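Local atomic coordinates of calcium-regulated actin-bundling protein (Dictyostelium discoideum, PDB entry 4X3N), a protein that binds calcium and bundles actin filaments under calcium regulation, and may contribute to the structure and reorganization of filopodia and pseudopodia during cell movement. Residues A[51-56]-A[163-168]; A[31-36]-A[169-174]; A[188-193]-A[281-286]; A[181-186]-A[274-279]. One frame throughout, in Å; residues are numbered along the deposited sequence.

Interaction 1 (A[51-56]-A[163-168]); sequences NAYWAE and DFANPA
Where the chain turns into helix 167-174, with Asn166 at its N-cap, the phenol of Tyr53 on helix 42-57 packs against Phe164, Ala165 and Asn166. Ala165 covers one face of the Tyr53 ring in a CH-pi contact, its CB set toward the rim and 3.6 Å from Tyr53 CZ. At the tip of the phenol, Asn166 N donates a long, weak hydrogen bond to Tyr53 OH (3.3 Å, N-H...O angle 158°). The same hydroxyl has a stronger partner in the carboxylate of Asp169, in the first turn of the helix.

Phe164 meets the base of the tyrosine. Its CG sits between the backbone N and the carbonyl carbon (chi1 57°), the position from which its ring meets both Tyr53 and Glu56. The two aromatic side chains slide past each other in opposite directions. Tyr53 CD1 and Phe164 CD1 are 3.5 Å apart, with the ring planes turned by 54°, neither stacked nor perpendicular. Over the centre of the Phe164 ring stands Glu56 CB, a CH-pi contact 3.8 Å from the ring centroid. The Glu56 chain bends at chi2, about the CB-CG bond, and its OE1 forms a salt bridge with Arg173.

Phe49 and Phe170 border the Tyr53 ring as well. Leu158 of helix 153-160 touches both Tyr53 and Ala165, so this contact joins helices 42-57, 153-160 and 167-174.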
loop_
_atom_site.group_PDB
_atom_site.type_symbol
_atom_site.label_atom_id
_atom_site.label_comp_id
_atom_site.label_asym_id
_atom_site.label_seq_id
_atom_site.Cartn_x
_atom_site.Cartn_y
_atom_site.Cartn_z
ATOM N N ASN A 51 17.230 25.597 -0.976
ATOM C CA ASN A 51 17.358 26.708 -0.046
ATOM C C ASN A 51 18.343 26.459 1.081
ATOM O O ASN A 51 19.029 27.368 1.469
ATOM C CB ASN A 51 16.037 27.041 0.628
ATOM C CG ASN A 51 15.109 27.824 -0.290
ATOM O OD1 ASN A 51 15.552 28.447 -1.243
ATOM N ND2 ASN A 51 13.832 27.802 0.017
ATOM N N ALA A 52 18.342 25.259 1.645
ATOM C CA ALA A 52 19.151 24.975 2.801
ATOM C C ALA A 52 20.647 24.870 2.401
ATOM O O ALA A 52 21.544 25.283 3.131
ATOM C CB ALA A 52 18.718 23.688 3.464
ATOM N N TYR A 53 20.897 24.321 1.239
ATOM C CA TYR A 53 22.253 23.993 0.881
ATOM C C TYR A 53 22.738 24.804 -0.324
ATOM O O TYR A 53 23.682 24.402 -1.018
ATOM C CB TYR A 53 22.342 22.500 0.607
ATOM C CG TYR A 53 22.376 21.664 1.832
ATOM C CD1 TYR A 53 23.508 21.598 2.626
ATOM C CD2 TYR A 53 21.243 20.936 2.224
ATOM C CE1 TYR A 53 23.498 20.840 3.786
ATOM C CE2 TYR A 53 21.228 20.145 3.345
ATOM C CZ TYR A 53 22.355 20.091 4.146
ATOM O OH TYR A 53 22.306 19.377 5.319
ATOM N N TRP A 54 22.121 25.947 -0.589
ATOM C CA TRP A 54 22.438 26.694 -1.803
ATOM C C TRP A 54 23.970 27.003 -1.906
ATOM O O TRP A 54 24.553 26.910 -2.996
ATOM C CB TRP A 54 21.587 28.007 -1.873
ATOM C CG TRP A 54 21.613 28.608 -3.224
ATOM C CD1 TRP A 54 22.220 29.796 -3.601
ATOM C CD2 TRP A 54 21.063 28.047 -4.404
ATOM N NE1 TRP A 54 22.079 29.969 -4.940
ATOM C CE2 TRP A 54 21.360 28.918 -5.457
ATOM C CE3 TRP A 54 20.391 26.854 -4.683
ATOM C CZ2 TRP A 54 20.973 28.659 -6.760
ATOM C CZ3 TRP A 54 19.990 26.603 -5.986
ATOM C CH2 TRP A 54 20.273 27.490 -7.005
ATOM N N ALA A 55 24.612 27.312 -0.780
ATOM C CA ALA A 55 26.014 27.744 -0.804
ATOM C C ALA A 55 26.829 26.599 -1.323
ATOM O O ALA A 55 27.762 26.809 -2.075
ATOM C CB ALA A 55 26.513 28.164 0.561
ATOM N N GLU A 56 26.438 25.390 -0.968
ATOM C CA GLU A 56 27.182 24.210 -1.335
ATOM C C GLU A 56 26.768 23.536 -2.594
ATOM O O GLU A 56 27.554 22.789 -3.177
ATOM C CB GLU A 56 27.041 23.174 -0.218
ATOM C CG GLU A 56 27.601 23.564 1.142
ATOM C CD GLU A 56 26.660 24.409 1.968
ATOM O OE1 GLU A 56 25.484 24.635 1.597
ATOM O OE2 GLU A 56 27.100 24.797 3.060
ATOM N N ASP A 163 28.350 14.175 1.057
ATOM C CA ASP A 163 29.666 14.833 1.385
ATOM C C ASP A 163 29.447 16.121 2.187
ATOM O O ASP A 163 30.327 16.589 2.866
ATOM C CB ASP A 163 30.417 15.282 0.126
ATOM C CG ASP A 163 30.766 14.149 -0.801
ATOM O OD1 ASP A 163 30.936 12.979 -0.317
ATOM O OD2 ASP A 163 30.865 14.462 -2.051
ATOM N N PHE A 164 28.273 16.744 2.098
ATOM C CA PHE A 164 28.011 17.890 2.962
ATOM C C PHE A 164 26.628 17.922 3.627
ATOM O O PHE A 164 26.504 18.635 4.576
ATOM C CB PHE A 164 28.207 19.239 2.234
ATOM C CG PHE A 164 27.377 19.375 1.027
ATOM C CD1 PHE A 164 26.057 19.767 1.136
ATOM C CD2 PHE A 164 27.907 19.098 -0.207
ATOM C CE1 PHE A 164 25.286 19.840 0.011
ATOM C CE2 PHE A 164 27.127 19.141 -1.327
ATOM C CZ PHE A 164 25.808 19.522 -1.217
ATOM N N ALA A 165 25.657 17.163 3.115
ATOM C CA ALA A 165 24.279 17.188 3.565
ATOM C C ALA A 165 23.980 15.982 4.454
ATOM O O ALA A 165 24.581 14.906 4.263
ATOM C CB ALA A 165 23.390 17.177 2.350
ATOM N N ASN A 166 23.104 16.171 5.459
ATOM C CA ASN A 166 22.649 15.073 6.215
ATOM C C ASN A 166 21.409 15.474 6.946
ATOM O O ASN A 166 21.099 16.664 7.019
ATOM C CB ASN A 166 23.754 14.569 7.154
ATOM C CG ASN A 166 24.151 15.586 8.152
ATOM O OD1 ASN A 166 23.459 15.835 9.148
ATOM N ND2 ASN A 166 25.269 16.182 7.918
ATOM N N PRO A 167 20.663 14.512 7.473
ATOM C CA PRO A 167 19.309 14.927 7.907
ATOM C C PRO A 167 19.267 15.941 9.067
ATOM O O PRO A 167 18.424 16.878 9.112
ATOM C CB PRO A 167 18.698 13.592 8.344
ATOM C CG PRO A 167 19.300 12.637 7.439
ATOM C CD PRO A 167 20.754 13.054 7.350
ATOM N N ALA A 168 20.113 15.740 10.060
ATOM C CA ALA A 168 20.095 16.660 11.191
ATOM C C ALA A 168 20.553 18.069 10.836
ATOM O O ALA A 168 19.919 19.076 11.200
ATOM C CB ALA A 168 20.954 16.114 12.332
#

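Interaction 2 (A[31-36]-A[169-174]); sequences MEFFCN and DFCTRS
Phe33, whose CB points toward helix 167-174, carries CG anti to the backbone N (chi1 174°), and Cys171 holds SG beside its own backbone N (chi1 -67°), where the sulfur comes between Phe33 and Phe34. It is 4.1 Å from Phe33 CD2, and Phe34 CD2 lies at 4.0 Å from the same Cys171 SG. These are two sulfur-aromatic contacts made at the ring edges, near the planes, and not over the faces.

The far end of the Phe33 ring reaches Ser174, whose OG is 3.3 Å from Phe33 CZ and lies in the ring plane; Ser174 CB packs beside it. Phe170 adds an apolar contact, oblique to the rings, with its CE2 3.9 Å from Phe33 CE2. On the side of the helix turned from this cluster, Arg173 NE and Asp169 OD2 form a salt bridge of 2.6 Å, one turn apart; its N-H is poorly aimed and the hydrogen bond weak. Asp169 OD2 also meets Tyr53 OH, and Arg173 NH1 meets Glu56.

The short segments cross nearly perpendicularly, at 85°, with 10.0 Å between their axes, so a few large side chains carry the buried contact. Phe34 continues beyond it to Glu155, a calcium ligand, and to Val145, between the ligands Asp144 and Asn146, with its side chain about 6 Å from the metal. Those residues belong to a loop with the spacing of an EF-hand. Leu154 of helix 153-160 touches both Phe34 and Phe170, while Ala52 of helix 42-57 packs against Phe170 and His48 against Ser174.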
loop_
_atom_site.group_PDB
_atom_site.type_symbol
_atom_site.label_atom_id
_atom_site.label_comp_id
_atom_site.label_asym_id
_atom_site.label_seq_id
_atom_site.Cartn_x
_atom_site.Cartn_y
_atom_site.Cartn_z
ATOM N N MET A 31 12.377 15.319 13.487
ATOM C CA MET A 31 11.764 14.251 12.725
ATOM C C MET A 31 10.406 14.680 12.214
ATOM O O MET A 31 10.053 14.356 11.097
ATOM C CB MET A 31 11.652 12.988 13.553
ATOM C CG MET A 31 11.186 11.769 12.794
ATOM S SD MET A 31 12.195 11.404 11.316
ATOM C CE MET A 31 13.526 10.440 12.084
ATOM N N GLU A 32 9.649 15.442 13.002
ATOM C CA GLU A 32 8.294 15.754 12.593
ATOM C C GLU A 32 8.405 16.703 11.436
ATOM O O GLU A 32 7.671 16.574 10.434
ATOM C CB GLU A 32 7.477 16.390 13.742
ATOM C CG GLU A 32 6.140 16.986 13.279
ATOM C CD GLU A 32 5.567 18.044 14.249
ATOM O OE1 GLU A 32 6.230 18.377 15.262
ATOM O OE2 GLU A 32 4.445 18.550 14.015
ATOM N N PHE A 33 9.304 17.685 11.584
ATOM C CA PHE A 33 9.608 18.624 10.484
ATOM C C PHE A 33 9.981 17.874 9.216
ATOM O O PHE A 33 9.425 18.066 8.149
ATOM C CB PHE A 33 10.747 19.562 10.882
ATOM C CG PHE A 33 11.200 20.436 9.770
ATOM C CD1 PHE A 33 10.422 21.533 9.370
ATOM C CD2 PHE A 33 12.351 20.180 9.103
ATOM C CE1 PHE A 33 10.855 22.354 8.352
ATOM C CE2 PHE A 33 12.766 20.984 8.087
ATOM C CZ PHE A 33 12.012 22.046 7.689
ATOM N N PHE A 34 10.956 16.986 9.359
ATOM C CA PHE A 34 11.478 16.214 8.241
ATOM C C PHE A 34 10.362 15.442 7.577
ATOM O O PHE A 34 10.250 15.443 6.359
ATOM C CB PHE A 34 12.507 15.233 8.790
ATOM C CG PHE A 34 13.267 14.491 7.755
ATOM C CD1 PHE A 34 12.804 13.352 7.247
ATOM C CD2 PHE A 34 14.523 14.943 7.362
ATOM C CE1 PHE A 34 13.513 12.672 6.252
ATOM C CE2 PHE A 34 15.245 14.292 6.374
ATOM C CZ PHE A 34 14.763 13.144 5.833
ATOM N N CYS A 35 9.562 14.747 8.361
ATOM C CA CYS A 35 8.477 13.957 7.790
ATOM C C CYS A 35 7.499 14.825 7.025
ATOM O O CYS A 35 7.002 14.399 5.953
ATOM C CB CYS A 35 7.743 13.118 8.858
ATOM S SG CYS A 35 8.789 11.755 9.450
ATOM N N ASN A 36 7.225 16.028 7.531
ATOM C CA ASN A 36 6.330 16.935 6.802
ATOM C C ASN A 36 6.856 17.423 5.502
ATOM O O ASN A 36 6.155 17.395 4.506
ATOM C CB ASN A 36 5.931 18.097 7.684
ATOM C CG ASN A 36 5.002 17.647 8.782
ATOM O OD1 ASN A 36 4.249 16.698 8.591
ATOM N ND2 ASN A 36 5.036 18.301 9.918
ATOM N N ASP A 169 21.622 18.150 10.066
ATOM C CA ASP A 169 22.075 19.403 9.493
ATOM C C ASP A 169 20.969 20.070 8.673
ATOM O O ASP A 169 20.677 21.277 8.826
ATOM C CB ASP A 169 23.363 19.164 8.655
ATOM C CG ASP A 169 23.941 20.475 8.062
ATOM O OD1 ASP A 169 24.567 21.238 8.856
ATOM O OD2 ASP A 169 23.746 20.775 6.835
ATOM N N PHE A 170 20.371 19.310 7.770
ATOM C CA PHE A 170 19.292 19.830 6.979
ATOM C C PHE A 170 18.186 20.456 7.869
ATOM O O PHE A 170 17.718 21.546 7.590
ATOM C CB PHE A 170 18.707 18.738 6.090
ATOM C CG PHE A 170 17.386 19.123 5.512
ATOM C CD1 PHE A 170 17.322 20.102 4.540
ATOM C CD2 PHE A 170 16.232 18.607 6.018
ATOM C CE1 PHE A 170 16.125 20.524 4.068
ATOM C CE2 PHE A 170 14.994 19.016 5.510
ATOM C CZ PHE A 170 14.954 19.974 4.567
ATOM N N CYS A 171 17.772 19.768 8.928
ATOM C CA CYS A 171 16.694 20.275 9.780
ATOM C C CYS A 171 17.120 21.591 10.480
ATOM O O CYS A 171 16.365 22.599 10.562
ATOM C CB CYS A 171 16.280 19.195 10.792
ATOM S SG CYS A 171 15.483 17.741 10.065
ATOM N N THR A 172 18.377 21.616 10.908
ATOM C CA THR A 172 18.935 22.820 11.522
ATOM C C THR A 172 18.907 23.940 10.574
ATOM O O THR A 172 18.574 25.026 10.946
ATOM C CB THR A 172 20.402 22.604 11.883
ATOM O OG1 THR A 172 20.482 21.603 12.923
ATOM C CG2 THR A 172 21.081 23.910 12.314
ATOM N N ARG A 173 19.310 23.697 9.328
ATOM C CA ARG A 173 19.286 24.692 8.299
ATOM C C ARG A 173 17.883 25.121 7.875
ATOM O O ARG A 173 17.677 26.297 7.545
ATOM C CB ARG A 173 20.020 24.227 7.048
ATOM C CG ARG A 173 21.527 24.153 7.197
ATOM C CD ARG A 173 22.121 23.534 5.959
ATOM N NE ARG A 173 23.585 23.269 5.991
ATOM C CZ ARG A 173 24.452 23.764 5.086
ATOM N NH1 ARG A 173 24.107 24.600 4.105
ATOM N NH2 ARG A 173 25.690 23.404 5.157
ATOM N N SER A 174 16.938 24.204 7.860
ATOM C CA SER A 174 15.644 24.494 7.208
ATOM C C SER A 174 14.508 24.839 8.154
ATOM O O SER A 174 13.571 25.560 7.746
ATOM C CB SER A 174 15.192 23.263 6.360
ATOM O OG SER A 174 13.966 23.559 5.562
#

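Interaction 3 (A[188-193]-A[281-286])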
loop_
_atom_site.group_PDB
_atom_site.type_symbol
_atom_site.label_atom_id
_atom_site.label_comp_id
_atom_site.label_asym_id
_atom_site.label_seq_id
_atom_site.Cartn_x
_atom_site.Cartn_y
_atom_site.Cartn_z
ATOM N N LEU A 188 2.389 29.378 -6.432
ATOM C CA LEU A 188 1.006 29.092 -6.780
ATOM C C LEU A 188 0.620 29.644 -8.124
ATOM O O LEU A 188 -0.205 29.043 -8.808
ATOM C CB LEU A 188 0.048 29.644 -5.716
ATOM C CG LEU A 188 0.215 29.007 -4.346
ATOM C CD1 LEU A 188 -0.633 29.747 -3.294
ATOM C CD2 LEU A 188 -0.158 27.549 -4.438
ATOM N N ALA A 189 1.193 30.766 -8.529
ATOM C CA ALA A 189 0.965 31.213 -9.880
ATOM C C ALA A 189 1.522 30.223 -10.915
ATOM O O ALA A 189 0.933 29.957 -11.970
ATOM C CB ALA A 189 1.591 32.584 -10.078
ATOM N N LEU A 190 2.705 29.704 -10.636
ATOM C CA LEU A 190 3.240 28.614 -11.462
ATOM C C LEU A 190 2.325 27.370 -11.455
ATOM O O LEU A 190 2.093 26.787 -12.492
ATOM C CB LEU A 190 4.674 28.293 -11.062
ATOM C CG LEU A 190 5.730 29.297 -11.577
ATOM C CD1 LEU A 190 7.035 29.237 -10.818
ATOM C CD2 LEU A 190 5.961 29.174 -13.057
ATOM N N GLU A 191 1.740 27.006 -10.320
ATOM C CA GLU A 191 0.871 25.861 -10.281
ATOM C C GLU A 191 -0.387 26.163 -11.106
ATOM O O GLU A 191 -0.947 25.292 -11.753
ATOM C CB GLU A 191 0.515 25.430 -8.844
ATOM C CG GLU A 191 -0.517 24.318 -8.796
ATOM C CD GLU A 191 -0.156 23.081 -9.668
ATOM O OE1 GLU A 191 1.067 22.820 -9.895
ATOM O OE2 GLU A 191 -1.097 22.373 -10.141
ATOM N N GLU A 192 -0.837 27.396 -11.095
ATOM C CA GLU A 192 -1.962 27.743 -11.941
ATOM C C GLU A 192 -1.588 27.612 -13.464
ATOM O O GLU A 192 -2.414 27.261 -14.264
ATOM C CB GLU A 192 -2.438 29.138 -11.545
ATOM C CG GLU A 192 -3.428 29.779 -12.494
ATOM C CD GLU A 192 -4.748 29.066 -12.560
ATOM O OE1 GLU A 192 -5.078 28.413 -11.578
ATOM O OE2 GLU A 192 -5.422 29.156 -13.611
ATOM N N VAL A 193 -0.353 27.870 -13.874
ATOM C CA VAL A 193 0.024 27.531 -15.222
ATOM C C VAL A 193 -0.145 26.033 -15.470
ATOM O O VAL A 193 -0.623 25.638 -16.532
ATOM C CB VAL A 193 1.456 27.945 -15.562
ATOM C CG1 VAL A 193 1.849 27.468 -16.942
ATOM C CG2 VAL A 193 1.670 29.442 -15.430
ATOM N N ARG A 281 13.746 28.928 -13.278
ATOM C CA ARG A 281 13.905 27.786 -14.166
ATOM C C ARG A 281 12.618 27.207 -14.730
ATOM O O ARG A 281 12.514 26.834 -15.915
ATOM C CB ARG A 281 14.636 26.674 -13.407
ATOM C CG ARG A 281 15.050 25.515 -14.271
ATOM C CD ARG A 281 16.100 25.962 -15.281
ATOM N NE ARG A 281 16.524 24.838 -16.095
ATOM C CZ ARG A 281 15.815 24.315 -17.103
ATOM N NH1 ARG A 281 14.637 24.818 -17.440
ATOM N NH2 ARG A 281 16.293 23.250 -17.779
ATOM N N ASP A 282 11.638 27.094 -13.858
ATOM C CA ASP A 282 10.384 26.437 -14.203
ATOM C C ASP A 282 9.567 27.325 -15.150
ATOM O O ASP A 282 9.055 26.876 -16.184
ATOM C CB ASP A 282 9.677 26.167 -12.902
ATOM C CG ASP A 282 8.549 25.215 -13.055
ATOM O OD1 ASP A 282 8.823 24.115 -13.564
ATOM O OD2 ASP A 282 7.424 25.542 -12.624
ATOM N N LEU A 283 9.503 28.611 -14.816
ATOM C CA LEU A 283 8.936 29.624 -15.712
ATOM C C LEU A 283 9.577 29.568 -17.056
ATOM O O LEU A 283 8.898 29.552 -18.060
ATOM C CB LEU A 283 9.157 31.008 -15.174
ATOM C CG LEU A 283 8.619 32.170 -16.000
ATOM C CD1 LEU A 283 7.074 32.177 -15.994
ATOM C CD2 LEU A 283 9.205 33.480 -15.431
ATOM N N GLU A 284 10.902 29.539 -17.070
ATOM C CA GLU A 284 11.638 29.434 -18.338
ATOM C C GLU A 284 11.162 28.229 -19.176
ATOM O O GLU A 284 10.827 28.370 -20.351
ATOM C CB GLU A 284 13.139 29.362 -17.980
ATOM C CG GLU A 284 14.120 29.067 -19.105
ATOM C CD GLU A 284 15.556 28.734 -18.581
ATOM O OE1 GLU A 284 16.282 27.999 -19.269
ATOM O OE2 GLU A 284 15.978 29.185 -17.487
ATOM N N GLU A 285 11.125 27.050 -18.559
ATOM C CA GLU A 285 10.665 25.806 -19.192
ATOM C C GLU A 285 9.245 25.971 -19.731
ATOM O O GLU A 285 8.933 25.703 -20.903
ATOM C CB GLU A 285 10.695 24.660 -18.154
ATOM C CG GLU A 285 10.623 23.242 -18.719
ATOM C CD GLU A 285 11.794 22.932 -19.606
ATOM O OE1 GLU A 285 12.835 23.588 -19.422
ATOM O OE2 GLU A 285 11.670 22.062 -20.497
ATOM N N LYS A 286 8.389 26.500 -18.885
ATOM C CA LYS A 286 7.020 26.690 -19.300
ATOM C C LYS A 286 6.925 27.580 -20.503
ATOM O O LYS A 286 6.142 27.269 -21.419
ATOM C CB LYS A 286 6.160 27.187 -18.126
ATOM C CG LYS A 286 5.788 26.063 -17.149
ATOM C CD LYS A 286 5.631 26.580 -15.740
ATOM C CE LYS A 286 4.651 25.705 -14.919
ATOM N NZ LYS A 286 5.132 24.336 -14.570
#
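Leu190 and Lys286 form the centre of this buried contact between two helices running in the same direction, part of a helical bundle in which helix 232-255 also packs. Leu190 CD2 rests 3.7 Å from Lys286 CD, the two side chains crossing obliquely. The same methyl lies 4.2 Å from Leu283 CB and 3.9 Å from Asp282 OD2; Leu190 and Asp282 pass alongside each other, pointing in opposite directions. One turn further, Val193 CG1 approaches Lys286 CE at 3.9 Å. Lys286 CE also comes 3.7 Å from the carbonyl oxygen Leu190 O, so the lysine touches the backbone of the facing helix as well as its side chains.

The lysine thus packs by its methylenes, while its charged end is held separately. Its chain bends at the last torsion (chi4 70°), which places NZ. The stronger partner of NZ is Asn194 OD1, just past the facing segment; the salt bridge to Asp282 OD2 is weak. Asp282 in turn is fixed through OD1 by Tyr65 OH of helix 61-79, so the carboxylate links two helices beside the leucine methyls.

The segment axes approach to 11.0 Å at a crossing angle of 23°. Leu190 also packs on Val248, and Val193 on Leu237, Leu241 and Ala244 of helix 232-255. On the flank of helix 273-290 that meets helix 61-79, Arg281 NH1 donates to the anti side of Glu285 OE1 at 2.9 Å, nearly within the guanidinium plane.

Interaction 4 (A[181-186]-A[274-279])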
loop_
_atom_site.group_PDB
_atom_site.type_symbol
_atom_site.label_atom_id
_atom_site.label_comp_id
_atom_site.label_asym_id
_atom_site.label_seq_id
_atom_site.Cartn_x
_atom_site.Cartn_y
_atom_site.Cartn_z
ATOM N N PRO A 181 5.643 35.133 1.679
ATOM C CA PRO A 181 4.390 35.191 0.918
ATOM C C PRO A 181 4.563 35.544 -0.564
ATOM O O PRO A 181 3.738 35.113 -1.386
ATOM C CB PRO A 181 3.533 36.254 1.651
ATOM C CG PRO A 181 4.251 36.598 2.909
ATOM C CD PRO A 181 5.665 36.058 2.840
ATOM N N GLU A 182 5.571 36.340 -0.906
ATOM C CA GLU A 182 5.757 36.698 -2.299
ATOM C C GLU A 182 6.174 35.448 -3.063
ATOM O O GLU A 182 5.821 35.263 -4.246
ATOM C CB GLU A 182 6.795 37.791 -2.481
ATOM C CG GLU A 182 6.336 39.157 -1.930
ATOM C CD GLU A 182 6.632 39.355 -0.415
ATOM O OE1 GLU A 182 6.864 38.363 0.362
ATOM O OE2 GLU A 182 6.637 40.542 -0.012
ATOM N N ILE A 183 6.935 34.611 -2.380
ATOM C CA ILE A 183 7.386 33.355 -2.968
ATOM C C ILE A 183 6.210 32.386 -3.084
ATOM O O ILE A 183 6.012 31.818 -4.143
ATOM C CB ILE A 183 8.572 32.785 -2.177
ATOM C CG1 ILE A 183 9.784 33.720 -2.368
ATOM C CG2 ILE A 183 8.888 31.357 -2.599
ATOM C CD1 ILE A 183 11.017 33.344 -1.578
ATOM N N LYS A 184 5.394 32.258 -2.043
ATOM C CA LYS A 184 4.271 31.377 -2.121
ATOM C C LYS A 184 3.390 31.813 -3.263
ATOM O O LYS A 184 2.940 30.992 -4.045
ATOM C CB LYS A 184 3.482 31.356 -0.823
ATOM C CG LYS A 184 2.334 30.365 -0.784
ATOM C CD LYS A 184 1.654 30.445 0.568
ATOM C CE LYS A 184 0.583 29.393 0.695
ATOM N NZ LYS A 184 -0.591 29.925 1.446
ATOM N N LYS A 185 3.182 33.102 -3.407
ATOM C CA LYS A 185 2.342 33.620 -4.504
ATOM C C LYS A 185 2.844 33.185 -5.841
ATOM O O LYS A 185 2.077 32.763 -6.692
ATOM C CB LYS A 185 2.278 35.140 -4.461
ATOM C CG LYS A 185 1.216 35.633 -3.479
ATOM C CD LYS A 185 1.170 37.171 -3.433
ATOM C CE LYS A 185 -0.019 37.741 -2.617
ATOM N NZ LYS A 185 -0.008 37.315 -1.192
ATOM N N ALA A 186 4.148 33.309 -6.033
ATOM C CA ALA A 186 4.757 32.980 -7.266
ATOM C C ALA A 186 4.701 31.469 -7.513
ATOM O O ALA A 186 4.419 31.038 -8.634
ATOM C CB ALA A 186 6.218 33.470 -7.245
ATOM N N GLY A 274 17.265 29.133 -3.520
ATOM C CA GLY A 274 16.903 27.934 -4.276
ATOM C C GLY A 274 15.486 28.125 -4.860
ATOM O O GLY A 274 15.189 27.741 -5.993
ATOM N N ALA A 275 14.610 28.687 -4.053
ATOM C CA ALA A 275 13.233 28.873 -4.493
ATOM C C ALA A 275 13.213 29.828 -5.631
ATOM O O ALA A 275 12.482 29.626 -6.572
ATOM C CB ALA A 275 12.392 29.401 -3.363
ATOM N N ILE A 276 14.089 30.845 -5.579
ATOM C CA ILE A 276 14.152 31.844 -6.632
ATOM C C ILE A 276 14.674 31.193 -7.862
ATOM O O ILE A 276 14.061 31.283 -8.904
ATOM C CB ILE A 276 14.949 33.120 -6.219
ATOM C CG1 ILE A 276 14.292 33.866 -5.056
ATOM C CG2 ILE A 276 15.146 34.023 -7.420
ATOM C CD1 ILE A 276 12.832 34.223 -5.267
ATOM N N TRP A 277 15.768 30.437 -7.756
ATOM C CA TRP A 277 16.300 29.754 -8.927
ATOM C C TRP A 277 15.247 28.776 -9.543
ATOM O O TRP A 277 15.082 28.687 -10.761
ATOM C CB TRP A 277 17.593 28.985 -8.545
ATOM C CG TRP A 277 18.234 28.241 -9.729
ATOM C CD1 TRP A 277 19.266 28.694 -10.540
ATOM C CD2 TRP A 277 17.890 26.946 -10.229
ATOM N NE1 TRP A 277 19.570 27.753 -11.491
ATOM C CE2 TRP A 277 18.731 26.684 -11.341
ATOM C CE3 TRP A 277 16.935 25.990 -9.868
ATOM C CZ2 TRP A 277 18.637 25.504 -12.088
ATOM C CZ3 TRP A 277 16.853 24.815 -10.597
ATOM C CH2 TRP A 277 17.703 24.583 -11.701
ATOM N N TRP A 278 14.546 28.017 -8.694
ATOM C CA TRP A 278 13.650 26.953 -9.214
ATOM C C TRP A 278 12.502 27.569 -9.975
ATOM O O TRP A 278 12.144 27.156 -11.063
ATOM C CB TRP A 278 13.089 26.133 -8.041
ATOM C CG TRP A 278 12.342 24.920 -8.464
ATOM C CD1 TRP A 278 10.991 24.841 -8.798
ATOM C CD2 TRP A 278 12.855 23.595 -8.598
ATOM N NE1 TRP A 278 10.664 23.575 -9.071
ATOM C CE2 TRP A 278 11.782 22.777 -8.974
ATOM C CE3 TRP A 278 14.112 23.006 -8.402
ATOM C CZ2 TRP A 278 11.939 21.403 -9.209
ATOM C CZ3 TRP A 278 14.259 21.631 -8.622
ATOM C CH2 TRP A 278 13.189 20.853 -8.992
ATOM N N MET A 279 11.921 28.586 -9.373
ATOM C CA MET A 279 10.770 29.222 -10.008
ATOM C C MET A 279 11.121 29.856 -11.324
ATOM O O MET A 279 10.388 29.752 -12.277
ATOM C CB MET A 279 10.168 30.256 -9.055
ATOM C CG MET A 279 9.395 29.597 -7.936
ATOM S SD MET A 279 8.421 30.766 -6.970
ATOM C CE MET A 279 9.639 32.097 -6.651
#
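Aliphatic packing begins with Ile183, which faces Ala275 and Ile276 through two different branches. Its CG2 methyl lies 4.1 Å from Ala275 CB. The longer branch, extended at chi2 (176°), puts Ile183 CD1 4.2 Å from Ile276 CD1.

Sulfur contacts follow one turn on. Met279 SD sits 3.5 Å from Ala186 CB and 3.9 Å from the carbonyl oxygen Ile183 O. The methionine bends at its last torsion (chi3 -48°), placing CE 3.7 Å from Ala186 CB. That methyl also comes near Ile183 CG2, the Ile183 and Met279 side chains crossing at about a right angle.

The two segments belong to a helical bundle and run in the same direction, 22° from parallel, with axes 11.0 Å apart; helix 232-255 supplies Ala247 and Val248 against Ala186, Ser252 against Ile276 and Tyr255 against Ile183.

Polar bonds go to other partners. Glu182 turns its carboxylate to Lys254 and Tyr255 of helix 232-255, and Ala275 N is hydrogen-bonded to Asn51 OD1 of helix 42-57. Aromatic packing lies further round helix 273-290: Trp278 meets Tyr65 and Trp69 edge-to-face.

Interactions 1 and 2 share helix 167-174 and touch directly, their centres 11 Å apart: Tyr53 OH is 2.5 Å from Asp169 OD2, and Ala52 O is 2.8 Å from Arg173 NH1, both probable hydrogen bonds. Interaction 2 is the one that reaches the calcium site, through Phe34. Interactions 3 and 4 are successive levels of one helix pair, 181-211 with 273-290, their centres 10 Å apart; Leu190 CD1 comes 3.7 Å from Met279 O. Helix 42-57 bridges the two groups: Asn51 OD1 is 3.0 Å from Ala275 N, and Trp54 CH2 packs 3.4 Å from Trp277 CB, joining interactions 1 and 4. Interactions 2 and 3 remain separate, with nearest atoms about 15 Å apart.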